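Local coordinates for pyridoxine 4-oxidase (Mesorhizobium loti, PDB 4HA6), which uses FAD to oxidise the 4-hydroxymethyl group of pyridoxine, giving pyridoxal, with molecular oxygen as the electron acceptor, at residues Pro348-Ala352 and Gly353-Ser357; Leu473-Val476 and Asp477-Met481; Pro482-Ala486 and Gly487-Ala491. All coordinates share one frame; numbering follows the deposited sequence.

How the contacts relate
Along the chain the three contacts come one after another, and none nests in or crosses another. Contact 1 (348-357) closes the turn that leads into strand 355-362 of the antiparallel sheet, far from the cofactor; its centre is about 39 Å from that of contact 2 and about 29 Å from that of contact 3. Contact 2 (473-481) turns the chain out of strand 473-475, an outermost strand of the parallel sheet, at the FAD pyrophosphate. Contact 3 (482-491) continues directly into helix 490-506 at the pyrimidine end of the flavin. Contacts 2 and 3 both touch FAD and pack together, M481 and A478 against I489, joining strand and helix around the cofactor.

Contact 1. Residues Pro348-Ala352 and Gly353-Ser357; sequences PAPAA and GSAYS
A351 and S354 are the first and last residues of a type II beta turn, and the single carbonyl oxygen A351 O holds both donor groups of S354. The turn's backbone bond runs from S354 N to A351 O at 3.3 Å, with an N-H...O angle of 153°. A shorter bond of 2.6 Å comes from S354 OG to the same A351 O. Both donors reach this oxygen from one face of the carbonyl plane, the amide well above it and the hydroxyl tilted less steeply. S354 folds its hydroxyl back over the turn: OG lies between the backbone N and the carbonyl carbon (chi1 78°), which brings it to A351 O. G353 takes the third position of the turn with phi 78°, the positive value usual there in type II turns and one that favours glycine. The tight part lies on the inner side, where the ring of P350 meets both S354 and A355. P350 CB is 3.6 Å from S354 OG and 3.9 Å from A355 CB, while P350 CG stands 4.0 Å from the same A355 methyl. The proline edge thus fills the angle between the serine hydroxyl and the start of the strand. The outer side is looser: A351 and A352 sit at the exposed crest, the methyl of A352 directed away from the following residues, while A351 CB stands 4.1 Å from S354 OG. Beneath the turn lies strand 293-302, whose L299 receives both P350 and A355. G353 and S354 make backbone hydrogen bonds with V306 and A302, and Y356 pairs with Y300. The turn therefore starts strand 355-362 between strands 293-302 and 333-338 of the antiparallel sheet.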
loop_
_atom_site.group_PDB
_atom_site.type_symbol
_atom_site.label_atom_id
_atom_site.label_comp_id
_atom_site.label_asym_id
_atom_site.label_seq_id
_atom_site.Cartn_x
_atom_site.Cartn_y
_atom_site.Cartn_z
ATOM N N PRO A 348 5.380 7.204 25.667
ATOM C CA PRO A 348 5.877 5.952 26.251
ATOM C C PRO A 348 4.861 4.832 26.051
ATOM O O PRO A 348 3.660 5.073 26.166
ATOM C CB PRO A 348 6.019 6.288 27.740
ATOM C CG PRO A 348 5.076 7.435 27.968
ATOM C CD PRO A 348 5.074 8.222 26.692
ATOM N N ALA A 349 5.332 3.632 25.731
ATOM C CA ALA A 349 4.440 2.491 25.564
ATOM C C ALA A 349 3.974 1.964 26.918
ATOM O O ALA A 349 4.774 1.832 27.843
ATOM C CB ALA A 349 5.122 1.397 24.778
ATOM N N PRO A 350 2.667 1.682 27.045
ATOM C CA PRO A 350 2.116 1.035 28.245
ATOM C C PRO A 350 2.537 -0.425 28.245
ATOM O O PRO A 350 2.810 -0.955 27.162
ATOM C CB PRO A 350 0.598 1.110 28.027
ATOM C CG PRO A 350 0.401 2.127 26.944
ATOM C CD PRO A 350 1.620 2.071 26.086
ATOM N N ALA A 351 2.580 -1.063 29.413
ATOM C CA ALA A 351 2.884 -2.493 29.479
ATOM C C ALA A 351 1.936 -3.257 28.564
ATOM O O ALA A 351 0.802 -2.827 28.353
ATOM C CB ALA A 351 2.769 -3.003 30.910
ATOM N N ALA A 352 2.409 -4.368 28.006
ATOM C CA ALA A 352 1.594 -5.187 27.117
ATOM C C ALA A 352 0.379 -5.694 27.876
ATOM O O ALA A 352 0.452 -5.910 29.086
ATOM C CB ALA A 352 2.413 -6.362 26.577
ATOM N N GLY A 353 -0.738 -5.858 27.172
ATOM C CA GLY A 353 -1.955 -6.377 27.773
ATOM C C GLY A 353 -2.733 -5.365 28.602
ATOM O O GLY A 353 -3.899 -5.608 28.939
ATOM N N SER A 354 -2.105 -4.231 28.919
ATOM C CA SER A 354 -2.704 -3.236 29.824
ATOM C C SER A 354 -3.485 -2.128 29.105
ATOM O O SER A 354 -4.191 -1.331 29.738
ATOM C CB SER A 354 -1.619 -2.587 30.676
ATOM O OG SER A 354 -0.913 -1.615 29.925
ATOM N N ALA A 355 -3.355 -2.070 27.787
ATOM C CA ALA A 355 -3.997 -1.005 27.027
ATOM C C ALA A 355 -4.302 -1.429 25.598
ATOM O O ALA A 355 -3.751 -2.419 25.083
ATOM C CB ALA A 355 -3.129 0.269 27.041
ATOM N N TYR A 356 -5.206 -0.681 24.971
ATOM C CA TYR A 356 -5.470 -0.814 23.542
ATOM C C TYR A 356 -5.599 0.581 22.959
ATOM O O TYR A 356 -5.902 1.542 23.681
ATOM C CB TYR A 356 -6.738 -1.617 23.280
ATOM C CG TYR A 356 -7.986 -1.083 23.969
ATOM C CD1 TYR A 356 -8.311 -1.472 25.265
ATOM C CD2 TYR A 356 -8.858 -0.226 23.304
ATOM C CE1 TYR A 356 -9.455 -0.999 25.890
ATOM C CE2 TYR A 356 -10.003 0.257 23.922
ATOM C CZ TYR A 356 -10.293 -0.132 25.215
ATOM O OH TYR A 356 -11.433 0.339 25.838
ATOM N N SER A 357 -5.334 0.695 21.662
ATOM C CA SER A 357 -5.408 1.974 20.977
ATOM C C SER A 357 -6.462 1.905 19.895
ATOM O O SER A 357 -6.619 0.873 19.237
ATOM C CB SER A 357 -4.071 2.325 20.317
ATOM O OG SER A 357 -3.106 2.736 21.260
#

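Contact 2. Residues Leu473-Val476 and Asp477-Met481; sequences LFVV and DASIM. With FAD (flavin-adenine dinucleotide), chain B.
V475, V476 and D477 carry this bend, in which the end of strand 473-475 meets the turn that follows it. V475 packs onto both S479 and I480 through one branch: CG1, anti to the backbone N (chi1 -176°), lies 3.2 Å from S479 OG and 3.7 Å from I480 CG2. The side chains of V475 and I480 run antiparallel alongside each other, and I480 CG2 also comes within 3.0 Å of V475 O, a tight approach of methyl to carbonyl. V476 faces the other way, its branches packing on V248 of the neighbouring strand and on F500 of helix 490-506. D477 organises the turn. Its carboxylate curls back over its own main chain (chi1 57°), placing OD1 to accept from S479 N at 2.8 Å; this is an Asx turn, with the amide meeting OD1 on its anti side, tilted out of the carboxylate plane. S479 OG also bonds to D477 OD1, although the modelled separation is shorter than usual and its exact length is doubtful. I480 N then bonds to D477 O at 3.2 Å, tightening the backbone. Between these residues A478 presents its amide to the cofactor: A478 N donates to FAD O2P at 3.1 Å with a nearly straight N-H...O angle of 166°. The other carboxylate oxygen, D477 OD2, is hydrogen-bonded to G252 N at the N-terminal end of helix 252-262 and to S256 OG further along it. With so many donors around it, the buried aspartate is probably held as the carboxylate, and it fixes the turn whose A478 N-H grips the negatively charged pyrophosphate of FAD.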
loop_
_atom_site.group_PDB
_atom_site.type_symbol
_atom_site.label_atom_id
_atom_site.label_comp_id
_atom_site.label_asym_id
_atom_site.label_seq_id
_atom_site.Cartn_x
_atom_site.Cartn_y
_atom_site.Cartn_z
ATOM N N LEU A 473 8.542 0.724 -22.519
ATOM C CA LEU A 473 8.703 0.751 -21.065
ATOM C C LEU A 473 7.386 1.021 -20.353
ATOM O O LEU A 473 6.697 2.003 -20.635
ATOM C CB LEU A 473 9.753 1.797 -20.662
ATOM C CG LEU A 473 9.988 2.073 -19.173
ATOM C CD1 LEU A 473 10.529 0.857 -18.466
ATOM C CD2 LEU A 473 10.951 3.238 -19.020
ATOM N N PHE A 474 7.049 0.153 -19.406
ATOM C CA PHE A 474 5.798 0.282 -18.671
ATOM C C PHE A 474 6.075 0.391 -17.167
ATOM O O PHE A 474 7.113 -0.074 -16.684
ATOM C CB PHE A 474 4.878 -0.900 -19.011
ATOM C CG PHE A 474 4.679 -1.094 -20.502
ATOM C CD1 PHE A 474 3.578 -0.540 -21.149
ATOM C CD2 PHE A 474 5.620 -1.792 -21.259
ATOM C CE1 PHE A 474 3.402 -0.692 -22.525
ATOM C CE2 PHE A 474 5.448 -1.952 -22.632
ATOM C CZ PHE A 474 4.338 -1.402 -23.259
ATOM N N VAL A 475 5.180 1.055 -16.441
ATOM C CA VAL A 475 5.291 1.153 -14.988
ATOM C C VAL A 475 4.021 0.544 -14.390
ATOM O O VAL A 475 2.917 1.045 -14.610
ATOM C CB VAL A 475 5.484 2.598 -14.521
ATOM C CG1 VAL A 475 5.687 2.623 -13.019
ATOM C CG2 VAL A 475 6.693 3.251 -15.245
ATOM N N VAL A 476 4.167 -0.582 -13.696
ATOM C CA VAL A 476 3.000 -1.320 -13.241
ATOM C C VAL A 476 3.141 -1.679 -11.772
ATOM O O VAL A 476 3.503 -2.814 -11.440
ATOM C CB VAL A 476 2.756 -2.596 -14.092
ATOM C CG1 VAL A 476 1.442 -3.246 -13.708
ATOM C CG2 VAL A 476 2.717 -2.237 -15.555
ATOM N N ASP A 477 2.861 -0.695 -10.906
ATOM C CA ASP A 477 2.874 -0.866 -9.453
ATOM C C ASP A 477 2.157 0.311 -8.776
ATOM O O ASP A 477 1.457 1.085 -9.448
ATOM C CB ASP A 477 4.308 -1.028 -8.925
ATOM C CG ASP A 477 5.208 0.143 -9.295
ATOM O OD1 ASP A 477 4.710 1.300 -9.355
ATOM O OD2 ASP A 477 6.419 -0.103 -9.532
ATOM N N ALA A 478 2.346 0.475 -7.466
ATOM C CA ALA A 478 1.628 1.513 -6.725
ATOM C C ALA A 478 1.997 2.914 -7.177
ATOM O O ALA A 478 1.263 3.860 -6.903
ATOM C CB ALA A 478 1.860 1.380 -5.215
ATOM N N SER A 479 3.140 3.056 -7.844
ATOM C CA SER A 479 3.572 4.390 -8.284
ATOM C C SER A 479 2.611 5.033 -9.314
ATOM O O SER A 479 2.519 6.265 -9.394
ATOM C CB SER A 479 4.989 4.318 -8.843
ATOM O OG SER A 479 4.990 3.619 -10.077
ATOM N N ILE A 480 1.893 4.227 -10.105
ATOM C CA ILE A 480 1.013 4.829 -11.117
ATOM C C ILE A 480 -0.319 5.374 -10.580
ATOM O O ILE A 480 -1.000 6.139 -11.292
ATOM C CB ILE A 480 0.732 3.896 -12.314
ATOM C CG1 ILE A 480 -0.171 2.720 -11.906
ATOM C CG2 ILE A 480 2.038 3.479 -13.014
ATOM C CD1 ILE A 480 -1.650 2.954 -12.270
ATOM N N MET A 481 -0.697 4.981 -9.354
ATOM C CA MET A 481 -1.982 5.384 -8.773
ATOM C C MET A 481 -2.161 6.895 -8.819
ATOM O O MET A 481 -1.361 7.627 -8.229
ATOM C CB MET A 481 -2.090 4.910 -7.314
ATOM C CG MET A 481 -1.981 3.390 -7.169
ATOM S SD MET A 481 -1.989 2.795 -5.450
ATOM C CE MET A 481 -3.625 3.381 -4.915
HETATM P PA FAD B . 6.407 -3.849 -3.539
HETATM O O1A FAD B . 5.456 -4.982 -3.177
HETATM O O2A FAD B . 7.039 -3.058 -2.429
HETATM O O5B FAD B . 7.562 -4.487 -4.475
HETATM C C5B FAD B . 8.768 -3.821 -4.838
HETATM C C4B FAD B . 9.774 -4.933 -5.099
HETATM O O4B FAD B . 10.782 -4.533 -6.033
HETATM C C3B FAD B . 10.496 -5.321 -3.815
HETATM O O3B FAD B . 10.503 -6.758 -3.768
HETATM C C2B FAD B . 11.907 -4.761 -3.978
HETATM O O2B FAD B . 12.880 -5.568 -3.291
HETATM C C1B FAD B . 12.094 -4.779 -5.493
HETATM N N9A FAD B . 13.003 -3.726 -6.035
HETATM C C8A FAD B . 13.034 -2.422 -5.684
HETATM N N7A FAD B . 13.977 -1.758 -6.406
HETATM C C5A FAD B . 14.566 -2.640 -7.247
HETATM C C6A FAD B . 15.632 -2.591 -8.283
HETATM N N6A FAD B . 16.277 -1.418 -8.581
HETATM N N1A FAD B . 15.938 -3.753 -8.928
HETATM C C2A FAD B . 15.303 -4.911 -8.654
HETATM N N3A FAD B . 14.324 -5.012 -7.726
HETATM C C4A FAD B . 13.915 -3.933 -7.000
HETATM N N1 FAD B . -1.541 -3.036 1.999
HETATM C C2 FAD B . -2.776 -3.537 2.188
HETATM O O2 FAD B . -3.608 -3.435 1.260
HETATM N N3 FAD B . -3.154 -4.114 3.344
HETATM C C4 FAD B . -2.316 -4.249 4.386
HETATM O O4 FAD B . -2.689 -4.779 5.466
HETATM C C4X FAD B . -0.939 -3.723 4.254
HETATM N N5 FAD B . -0.038 -3.801 5.255
HETATM C C5X FAD B . 1.224 -3.328 5.098
HETATM C C6 FAD B . 2.148 -3.423 6.136
HETATM C C7 FAD B . 3.445 -2.944 5.972
HETATM C C7M FAD B . 4.435 -3.059 7.105
HETATM C C8 FAD B . 3.849 -2.326 4.679
HETATM C C8M FAD B . 5.251 -1.803 4.509
HETATM C C9 FAD B . 2.933 -2.227 3.633
HETATM C C9A FAD B . 1.634 -2.703 3.809
HETATM N N10 FAD B . 0.700 -2.605 2.763
HETATM C C10 FAD B . -0.596 -3.105 2.959
HETATM C "C1'" FAD B . 1.080 -1.981 1.489
HETATM C "C2'" FAD B . 1.292 -2.992 0.374
HETATM O "O2'" FAD B . 2.086 -4.091 0.848
HETATM C "C3'" FAD B . 2.012 -2.259 -0.760
HETATM O "O3'" FAD B . 1.269 -1.069 -1.073
HETATM C "C4'" FAD B . 2.145 -3.133 -1.994
HETATM O "O4'" FAD B . 2.838 -4.335 -1.617
HETATM C "C5'" FAD B . 2.887 -2.403 -3.120
HETATM O "O5'" FAD B . 3.355 -3.379 -4.048
HETATM P P FAD B . 4.297 -2.929 -5.262
HETATM O O1P FAD B . 4.356 -4.023 -6.320
HETATM O O2P FAD B . 3.943 -1.516 -5.678
HETATM O O3P FAD B . 5.724 -2.800 -4.541
#

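Contact 3. Residues Pro482-Ala486 and Gly487-Ala491; sequences PNLTA and GPIHA. With FAD (flavin-adenine dinucleotide), chain B.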
loop_
_atom_site.group_PDB
_atom_site.type_symbol
_atom_site.label_atom_id
_atom_site.label_comp_id
_atom_site.label_asym_id
_atom_site.label_seq_id
_atom_site.Cartn_x
_atom_site.Cartn_y
_atom_site.Cartn_z
ATOM N N PRO A 482 -3.192 7.370 -9.539
ATOM C CA PRO A 482 -3.476 8.812 -9.562
ATOM C C PRO A 482 -3.761 9.315 -8.156
ATOM O O PRO A 482 -3.299 10.392 -7.777
ATOM C CB PRO A 482 -4.738 8.911 -10.440
ATOM C CG PRO A 482 -4.606 7.705 -11.391
ATOM C CD PRO A 482 -4.030 6.620 -10.502
ATOM N N ASN A 483 -4.510 8.522 -7.398
ATOM C CA ASN A 483 -4.812 8.844 -6.015
ATOM C C ASN A 483 -5.002 7.577 -5.181
ATOM O O ASN A 483 -5.392 6.525 -5.689
ATOM C CB ASN A 483 -6.070 9.715 -5.920
ATOM C CG ASN A 483 -7.254 9.103 -6.655
ATOM O OD1 ASN A 483 -7.547 9.472 -7.790
ATOM N ND2 ASN A 483 -7.926 8.144 -6.017
ATOM N N LEU A 484 -4.711 7.713 -3.897
ATOM C CA LEU A 484 -5.000 6.722 -2.880
ATOM C C LEU A 484 -6.443 6.225 -2.950
ATOM O O LEU A 484 -7.366 7.022 -3.163
ATOM C CB LEU A 484 -4.809 7.408 -1.534
ATOM C CG LEU A 484 -3.801 6.999 -0.459
ATOM C CD1 LEU A 484 -2.792 5.957 -0.912
ATOM C CD2 LEU A 484 -3.113 8.240 0.102
ATOM N N THR A 485 -6.642 4.916 -2.759
ATOM C CA THR A 485 -7.972 4.392 -2.429
ATOM C C THR A 485 -8.269 4.800 -1.003
ATOM O O THR A 485 -7.384 5.309 -0.318
ATOM C CB THR A 485 -8.014 2.874 -2.530
ATOM O OG1 THR A 485 -6.944 2.323 -1.750
ATOM C CG2 THR A 485 -7.829 2.462 -3.989
ATOM N N ALA A 486 -9.497 4.581 -0.536
ATOM C CA ALA A 486 -9.858 5.011 0.824
ATOM C C ALA A 486 -9.061 4.301 1.929
ATOM O O ALA A 486 -8.798 4.881 2.992
ATOM C CB ALA A 486 -11.378 4.853 1.067
ATOM N N GLY A 487 -8.698 3.043 1.690
ATOM C CA GLY A 487 -8.049 2.232 2.710
ATOM C C GLY A 487 -6.789 1.595 2.140
ATOM O O GLY A 487 -6.237 2.078 1.155
ATOM N N PRO A 488 -6.334 0.499 2.752
ATOM C CA PRO A 488 -5.109 -0.160 2.300
ATOM C C PRO A 488 -5.115 -0.460 0.790
ATOM O O PRO A 488 -6.152 -0.839 0.227
ATOM C CB PRO A 488 -5.090 -1.445 3.145
ATOM C CG PRO A 488 -5.795 -1.058 4.412
ATOM C CD PRO A 488 -6.914 -0.160 3.940
ATOM N N ILE A 489 -3.951 -0.300 0.156
ATOM C CA ILE A 489 -3.854 -0.251 -1.300
ATOM C C ILE A 489 -3.395 -1.531 -2.010
ATOM O O ILE A 489 -3.260 -1.539 -3.240
ATOM C CB ILE A 489 -2.868 0.850 -1.729
ATOM C CG1 ILE A 489 -1.451 0.529 -1.229
ATOM C CG2 ILE A 489 -3.334 2.229 -1.241
ATOM C CD1 ILE A 489 -0.407 1.555 -1.683
ATOM N N HIS A 490 -3.117 -2.598 -1.271
ATOM C CA HIS A 490 -2.567 -3.796 -1.907
ATOM C C HIS A 490 -3.541 -4.362 -2.954
ATOM O O HIS A 490 -3.123 -4.760 -4.048
ATOM C CB HIS A 490 -2.189 -4.843 -0.852
ATOM C CG HIS A 490 -1.449 -6.029 -1.387
ATOM N ND1 HIS A 490 -1.890 -7.323 -1.200
ATOM C CD2 HIS A 490 -0.285 -6.123 -2.073
ATOM C CE1 HIS A 490 -1.027 -8.162 -1.751
ATOM N NE2 HIS A 490 -0.044 -7.461 -2.288
ATOM N N ALA A 491 -4.835 -4.372 -2.648
ATOM C CA ALA A 491 -5.813 -4.906 -3.607
ATOM C C ALA A 491 -5.720 -4.120 -4.915
ATOM O O ALA A 491 -5.775 -4.689 -6.011
ATOM C CB ALA A 491 -7.230 -4.821 -3.045
HETATM P PA FAD B . 6.407 -3.849 -3.539
HETATM O O1A FAD B . 5.456 -4.982 -3.177
HETATM O O2A FAD B . 7.039 -3.058 -2.429
HETATM O O5B FAD B . 7.562 -4.487 -4.475
HETATM C C5B FAD B . 8.768 -3.821 -4.838
HETATM C C4B FAD B . 9.774 -4.933 -5.099
HETATM O O4B FAD B . 10.782 -4.533 -6.033
HETATM C C3B FAD B . 10.496 -5.321 -3.815
HETATM O O3B FAD B . 10.503 -6.758 -3.768
HETATM C C2B FAD B . 11.907 -4.761 -3.978
HETATM O O2B FAD B . 12.880 -5.568 -3.291
HETATM C C1B FAD B . 12.094 -4.779 -5.493
HETATM N N9A FAD B . 13.003 -3.726 -6.035
HETATM C C8A FAD B . 13.034 -2.422 -5.684
HETATM N N7A FAD B . 13.977 -1.758 -6.406
HETATM C C5A FAD B . 14.566 -2.640 -7.247
HETATM C C6A FAD B . 15.632 -2.591 -8.283
HETATM N N6A FAD B . 16.277 -1.418 -8.581
HETATM N N1A FAD B . 15.938 -3.753 -8.928
HETATM C C2A FAD B . 15.303 -4.911 -8.654
HETATM N N3A FAD B . 14.324 -5.012 -7.726
HETATM C C4A FAD B . 13.915 -3.933 -7.000
HETATM N N1 FAD B . -1.541 -3.036 1.999
HETATM C C2 FAD B . -2.776 -3.537 2.188
HETATM O O2 FAD B . -3.608 -3.435 1.260
HETATM N N3 FAD B . -3.154 -4.114 3.344
HETATM C C4 FAD B . -2.316 -4.249 4.386
HETATM O O4 FAD B . -2.689 -4.779 5.466
HETATM C C4X FAD B . -0.939 -3.723 4.254
HETATM N N5 FAD B . -0.038 -3.801 5.255
HETATM C C5X FAD B . 1.224 -3.328 5.098
HETATM C C6 FAD B . 2.148 -3.423 6.136
HETATM C C7 FAD B . 3.445 -2.944 5.972
HETATM C C7M FAD B . 4.435 -3.059 7.105
HETATM C C8 FAD B . 3.849 -2.326 4.679
HETATM C C8M FAD B . 5.251 -1.803 4.509
HETATM C C9 FAD B . 2.933 -2.227 3.633
HETATM C C9A FAD B . 1.634 -2.703 3.809
HETATM N N10 FAD B . 0.700 -2.605 2.763
HETATM C C10 FAD B . -0.596 -3.105 2.959
HETATM C "C1'" FAD B . 1.080 -1.981 1.489
HETATM C "C2'" FAD B . 1.292 -2.992 0.374
HETATM O "O2'" FAD B . 2.086 -4.091 0.848
HETATM C "C3'" FAD B . 2.012 -2.259 -0.760
HETATM O "O3'" FAD B . 1.269 -1.069 -1.073
HETATM C "C4'" FAD B . 2.145 -3.133 -1.994
HETATM O "O4'" FAD B . 2.838 -4.335 -1.617
HETATM C "C5'" FAD B . 2.887 -2.403 -3.120
HETATM O "O5'" FAD B . 3.355 -3.379 -4.048
HETATM P P FAD B . 4.297 -2.929 -5.262
HETATM O O1P FAD B . 4.356 -4.023 -6.320
HETATM O O2P FAD B . 3.943 -1.516 -5.678
HETATM O O3P FAD B . 5.724 -2.800 -4.541
#
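From T485 to I489 the backbone doubles round A486 and G487, and the helix begins at H490. A486 is helical in its backbone angles, G487 extended, and P488 carries the chain on to I489. T485 OG1 bridges the bend, donating to G487 O at 3.0 Å; the hydroxyl approaches from above the carbonyl plane, 41° out of it. T485 CB points toward the following residues, and OG1 also lies 3.6 Å from I489 CG2. The same isoleucine methyl meets L484 CD1 at 3.8 Å, so I489 CG2 is shared between a hydroxyl and a leucine branch, each side chain crossing that of I489 at a slant. The other branch of I489 turns to the cofactor, with CG1 3.2 Å from FAD O3' of the ribityl chain. P488 brings CB to 3.1 Å from FAD O2 at the pyrimidine edge of the flavin and also touches the bound pyridoxamine. On the side away from FAD, the loop is held against helix 97-107: A486 N bonds to D99 OD2, and N483 O accepts from W103 NE1. H490 closes the arrangement through its backbone: H490 N donates to FAD O2 at 2.7 Å with an angle of 151°. Its ring swings away from this bond (CG anti to the backbone N), which brings CD2 to 3.6 Å from FAD O4'. The first residue of helix 490-506 thus gives its N-H to the flavin C2 carbonyl. As in related flavoproteins, the helix end and this N-H would probably stabilise negative charge on the N1-C2=O part of the reduced flavin.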